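Ricin B-related lectin (Polyporus squamosus, PDB 5MUA) binds galactose through a ricin-type beta-trefoil lectin domain and acts as a papain-like cysteine protease with a distinct calcium-dependent activation mechanism. Local coordinates at the interface of chains A and B. Coordinates in Å, arbitrary orientation; residue numbers count along the deposited sequence, not the author numbering. Chains: chain A/B, Ricin B-related lectin.

Contact 1: the interface of chains A and B. Residues chain A 175-177, 231-233; chain B 203-205, 207, 209.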
loop_
_atom_site.group_PDB
_atom_site.type_symbol
_atom_site.label_atom_id
_atom_site.label_comp_id
_atom_site.label_asym_id
_atom_site.label_seq_id
_atom_site.Cartn_x
_atom_site.Cartn_y
_atom_site.Cartn_z
ATOM N N SER A 175 -7.670 1.020 -11.743
ATOM C CA SER A 175 -8.691 0.960 -10.727
ATOM C C SER A 175 -9.735 2.014 -10.810
ATOM O O SER A 175 -10.791 1.810 -10.198
ATOM C CB SER A 175 -8.060 0.945 -9.344
ATOM O OG SER A 175 -7.365 2.136 -9.037
ATOM N N ASP A 176 -9.482 3.144 -11.499
ATOM C CA ASP A 176 -10.392 4.299 -11.404
ATOM C C ASP A 176 -10.543 4.938 -12.772
ATOM O O ASP A 176 -9.706 4.774 -13.632
ATOM C CB ASP A 176 -9.884 5.296 -10.396
ATOM C CG ASP A 176 -9.850 4.726 -8.952
ATOM O OD1 ASP A 176 -10.938 4.597 -8.350
ATOM O OD2 ASP A 176 -8.759 4.451 -8.399
ATOM N N GLY A 177 -11.671 5.617 -12.979
ATOM C CA GLY A 177 -11.993 6.097 -14.323
ATOM C C GLY A 177 -11.558 7.516 -14.609
ATOM O O GLY A 177 -11.611 7.946 -15.779
ATOM N N GLY A 231 -15.430 10.815 -6.995
ATOM C CA GLY A 231 -15.502 10.781 -8.455
ATOM C C GLY A 231 -14.205 10.976 -9.212
ATOM O O GLY A 231 -14.216 11.119 -10.416
ATOM N N PHE A 232 -13.097 10.928 -8.473
ATOM C CA PHE A 232 -11.802 10.929 -9.092
ATOM C C PHE A 232 -10.802 10.279 -8.092
ATOM O O PHE A 232 -11.072 10.224 -6.870
ATOM C CB PHE A 232 -11.316 12.356 -9.403
ATOM C CG PHE A 232 -10.929 13.148 -8.188
ATOM C CD1 PHE A 232 -11.874 13.666 -7.369
ATOM C CD2 PHE A 232 -9.607 13.405 -7.926
ATOM C CE1 PHE A 232 -11.508 14.375 -6.258
ATOM C CE2 PHE A 232 -9.232 14.147 -6.873
ATOM C CZ PHE A 232 -10.184 14.615 -5.987
ATOM N N ALA A 233 -9.670 9.828 -8.637
ATOM C CA ALA A 233 -8.564 9.280 -7.858
ATOM C C ALA A 233 -7.303 10.088 -8.160
ATOM O O ALA A 233 -7.201 10.800 -9.170
ATOM C CB ALA A 233 -8.362 7.823 -8.270
ATOM N N SER B 203 -16.497 6.881 -3.582
ATOM C CA SER B 203 -16.272 6.433 -4.920
ATOM C C SER B 203 -15.017 7.053 -5.524
ATOM O O SER B 203 -14.837 8.252 -5.418
ATOM C CB SER B 203 -17.481 6.736 -5.784
ATOM O OG SER B 203 -17.328 6.105 -7.036
ATOM N N GLU B 204 -14.182 6.213 -6.128
ATOM C CA GLU B 204 -12.836 6.586 -6.731
ATOM C C GLU B 204 -11.778 7.053 -5.761
ATOM O O GLU B 204 -10.637 6.529 -5.757
ATOM C CB GLU B 204 -12.995 7.562 -7.885
ATOM C CG GLU B 204 -13.611 6.961 -9.170
ATOM C CD GLU B 204 -15.117 6.725 -9.086
ATOM O OE1 GLU B 204 -15.824 7.561 -8.471
ATOM O OE2 GLU B 204 -15.556 5.710 -9.677
ATOM N N ILE B 205 -12.090 8.031 -4.915
ATOM C CA ILE B 205 -11.123 8.699 -4.104
ATOM C C ILE B 205 -10.677 7.837 -2.890
ATOM O O ILE B 205 -9.558 7.920 -2.457
ATOM C CB ILE B 205 -11.691 10.073 -3.711
ATOM C CG1 ILE B 205 -10.620 10.990 -3.157
ATOM C CG2 ILE B 205 -12.890 9.964 -2.732
ATOM C CD1 ILE B 205 -9.414 11.273 -4.062
ATOM N N ASP B 207 -12.086 4.030 -2.436
ATOM C CA ASP B 207 -12.945 2.933 -2.785
ATOM C C ASP B 207 -12.177 1.571 -2.701
ATOM O O ASP B 207 -11.108 1.518 -2.068
ATOM C CB ASP B 207 -13.786 3.199 -4.010
ATOM C CG ASP B 207 -12.966 3.438 -5.276
ATOM O OD1 ASP B 207 -11.698 3.538 -5.150
ATOM O OD2 ASP B 207 -13.585 3.374 -6.375
ATOM N N ASP B 209 -10.307 -0.375 -4.326
ATOM C CA ASP B 209 -8.918 -0.425 -4.639
ATOM C C ASP B 209 -8.055 0.195 -3.547
ATOM O O ASP B 209 -6.957 -0.308 -3.268
ATOM C CB ASP B 209 -8.588 0.118 -6.030
ATOM C CG ASP B 209 -8.956 1.610 -6.222
ATOM O OD1 ASP B 209 -8.128 2.482 -5.881
ATOM O OD2 ASP B 209 -10.113 1.840 -6.665
#
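A:Asp176 reaches across to the carboxylates of B:Asp207 and B:Asp209, acidic groups that would be expected to repel one another if charged and no cation lay between them. Its OD1 lies 3.5 Å from B:Asp207 OD1, and its OD2 is 3.3 Å from B:Asp209 OD1. The A:Asp176 and B:Asp209 carboxylate planes stand 72° apart, presenting oxygens from both chains to a common region. The three aspartates belong to both of two calcium sites, A:Ser175 to the first and B:Glu204 to the second. The metals therefore probably bridge the chains and offset the gathered negative charge.

Hydrogen bonds set the surroundings. With OG between its backbone N and carbonyl carbon (chi1 65°), A:Ser175 donates to A:Asp176 OD2 at 2.8 Å from above the carboxylate plane, helping to fix that group's rotation. On the other chain B:Ser203 OG bonds B:Glu204 OE1. Between chains, the backbone N of A:Gly231 bonds B:Ser203 O at 3.1 Å, nearly straight at 172°.

Carbon contacts close the patch. B:Ile205 CD1 rests over one face of the A:Phe232 ring towards its rim, 3.9 Å from CZ, the two side chains running alongside and pointing the same way. B:Glu204 CB lies 3.8 Å from A:Phe232 CA.

Chain A contributes a loop ahead of strand 178-180, and a second stretch that runs from a loop into strand 233-234; chain B contributes the loop leading into helix 208-226, whose first turn carries B:Asp209.

Contact 2: the interface of chains A and B. Residues chain A 199, 202, 205-206, 210, 214; chain B 220-221, 223-224.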
loop_
_atom_site.group_PDB
_atom_site.type_symbol
_atom_site.label_atom_id
_atom_site.label_comp_id
_atom_site.label_asym_id
_atom_site.label_seq_id
_atom_site.Cartn_x
_atom_site.Cartn_y
_atom_site.Cartn_z
ATOM N N THR A 199 13.413 5.290 6.203
ATOM C CA THR A 199 13.250 3.837 6.424
ATOM C C THR A 199 14.366 3.071 5.720
ATOM O O THR A 199 14.456 3.109 4.502
ATOM C CB THR A 199 11.879 3.329 5.927
ATOM O OG1 THR A 199 10.820 4.117 6.507
ATOM C CG2 THR A 199 11.707 1.891 6.268
ATOM N N ARG A 202 15.599 -3.219 3.774
ATOM C CA ARG A 202 15.941 -4.536 4.325
ATOM C C ARG A 202 15.413 -5.661 3.463
ATOM O O ARG A 202 14.252 -5.670 3.021
ATOM C CB ARG A 202 15.375 -4.642 5.747
ATOM C CG ARG A 202 16.001 -3.634 6.699
ATOM C CD ARG A 202 15.828 -4.093 8.150
ATOM N NE ARG A 202 14.439 -4.002 8.515
ATOM C CZ ARG A 202 13.750 -4.820 9.350
ATOM N NH1 ARG A 202 14.242 -5.938 9.943
ATOM N NH2 ARG A 202 12.485 -4.492 9.611
ATOM N N ILE A 205 11.734 -8.072 3.926
ATOM C CA ILE A 205 10.887 -7.525 4.962
ATOM C C ILE A 205 10.546 -6.040 4.685
ATOM O O ILE A 205 9.476 -5.609 5.035
ATOM C CB ILE A 205 11.475 -7.703 6.347
ATOM C CG1 ILE A 205 10.416 -7.497 7.437
ATOM C CG2 ILE A 205 12.722 -6.895 6.607
ATOM C CD1 ILE A 205 9.292 -8.508 7.480
ATOM N N PHE A 206 11.445 -5.304 4.050
ATOM C CA PHE A 206 11.026 -3.945 3.590
ATOM C C PHE A 206 11.966 -3.526 2.489
ATOM O O PHE A 206 12.879 -2.768 2.700
ATOM C CB PHE A 206 11.026 -2.951 4.723
ATOM C CG PHE A 206 10.055 -1.857 4.490
ATOM C CD1 PHE A 206 8.699 -2.058 4.725
ATOM C CD2 PHE A 206 10.462 -0.709 3.921
ATOM C CE1 PHE A 206 7.776 -1.028 4.478
ATOM C CE2 PHE A 206 9.556 0.330 3.671
ATOM C CZ PHE A 206 8.228 0.181 3.947
ATOM N N ASP A 210 7.945 -3.182 -1.134
ATOM C CA ASP A 210 7.342 -2.506 -0.026
ATOM C C ASP A 210 7.375 -0.994 -0.182
ATOM O O ASP A 210 6.396 -0.361 0.088
ATOM C CB ASP A 210 8.013 -2.929 1.275
ATOM C CG ASP A 210 7.858 -4.441 1.485
ATOM O OD1 ASP A 210 6.711 -4.891 1.656
ATOM O OD2 ASP A 210 8.823 -5.134 1.373
ATOM N N VAL A 214 3.789 0.776 -0.356
ATOM C CA VAL A 214 3.513 1.691 0.738
ATOM C C VAL A 214 3.326 3.118 0.204
ATOM O O VAL A 214 2.393 3.753 0.541
ATOM C CB VAL A 214 4.548 1.570 1.852
ATOM C CG1 VAL A 214 4.437 2.673 2.877
ATOM C CG2 VAL A 214 4.347 0.236 2.549
ATOM N N ALA B 220 2.622 -4.544 5.411
ATOM C CA ALA B 220 4.076 -4.411 5.152
ATOM C C ALA B 220 4.752 -3.542 6.263
ATOM O O ALA B 220 5.828 -3.851 6.743
ATOM C CB ALA B 220 4.318 -3.827 3.780
ATOM N N LYS B 221 4.139 -2.420 6.641
ATOM C CA LYS B 221 4.709 -1.565 7.680
ATOM C C LYS B 221 4.706 -2.277 9.010
ATOM O O LYS B 221 5.667 -2.156 9.757
ATOM C CB LYS B 221 3.994 -0.187 7.791
ATOM C CG LYS B 221 4.074 0.655 6.504
ATOM C CD LYS B 221 3.368 2.007 6.664
ATOM C CE LYS B 221 4.173 2.906 7.601
ATOM N NZ LYS B 221 3.844 4.364 7.620
ATOM N N GLY B 223 5.069 -5.429 9.504
ATOM C CA GLY B 223 6.233 -6.331 9.396
ATOM C C GLY B 223 7.521 -5.644 9.631
ATOM O O GLY B 223 8.382 -6.092 10.449
ATOM N N ASN B 224 7.700 -4.505 8.967
ATOM C CA ASN B 224 8.915 -3.743 9.198
ATOM C C ASN B 224 9.098 -3.268 10.616
ATOM O O ASN B 224 10.197 -3.279 11.206
ATOM C CB ASN B 224 8.895 -2.523 8.273
ATOM C CG ASN B 224 10.140 -1.680 8.425
ATOM O OD1 ASN B 224 11.295 -2.176 8.300
ATOM N ND2 ASN B 224 9.931 -0.346 8.722
HETATM O O HOH W 1 7.052 -6.276 6.177
HETATM O O HOH W 2 13.520 -1.008 7.732
#
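The side-chain oxygen OD1 of B:Asn224 is gripped by an arginine and a water. A:Arg202 NH2 donates to B:Asn224 OD1 at 2.9 Å in an almost straight bond (176°), which lies in the guanidinium plane but meets the amide carbonyl from above its plane. Water 2 lies 2.6 Å from B:Asn224 OD1 and also pairs with A:Arg202 NE, so direct and bridged links run side by side. A:Ile205 CG2 lies over the centre of the guanidinium, 3.6 Å above its plane, and should help keep that group in position. B:Asn224 gains its reach with CG anti to the backbone N (chi1 -179°), while its ND2 faces the methyl CG2 of A:Thr199.

A second water ties backbone to backbone: water 1 lies 2.8 Å from A:Ile205 O and equally far from B:Ala220 O.

Van der Waals contacts fill in around these bonds. A:Phe206 brings CD1 to within 3.6 Å of B:Asn224 CB, its ring inclined 34° to the amide, while A:Asp210 CB from its own chain lies against one ring face. The methyl CB of B:Ala220 packs 3.4 Å from the carboxylate oxygen OD1 of A:Asp210. Further along, A:Val214 crosses the stem of B:Lys221 at about a right angle, CG2 being 4.0 Å from B:Lys221 CG.

The patch packs the later turns of one helix 208-226 against the first turns of its copy and the loop ahead of them. It includes the calcium ligand A:Asp210 and probably stabilises the two-chain assembly of the crystal, which may be the dimer in solution.

Contact 1 and contact 2 lie about 26 Å apart, measured between the centres of their C-alpha atoms, and each has a twin generated by the two-fold axis. They draw on the same stretch of sequence: Ile205 takes part in both, from chain B in contact 1 and from chain A in contact 2, and helix 208-226 supplies residues to each. Calcium ligands Asp207 and Asp209 flank Cys208, the catalytic nucleophile, and line the E64 pocket with it. Calcium binding, pairing of the chains and the protease site may thus be coupled, if the pairing is biological, though the structure alone does not show the order of events.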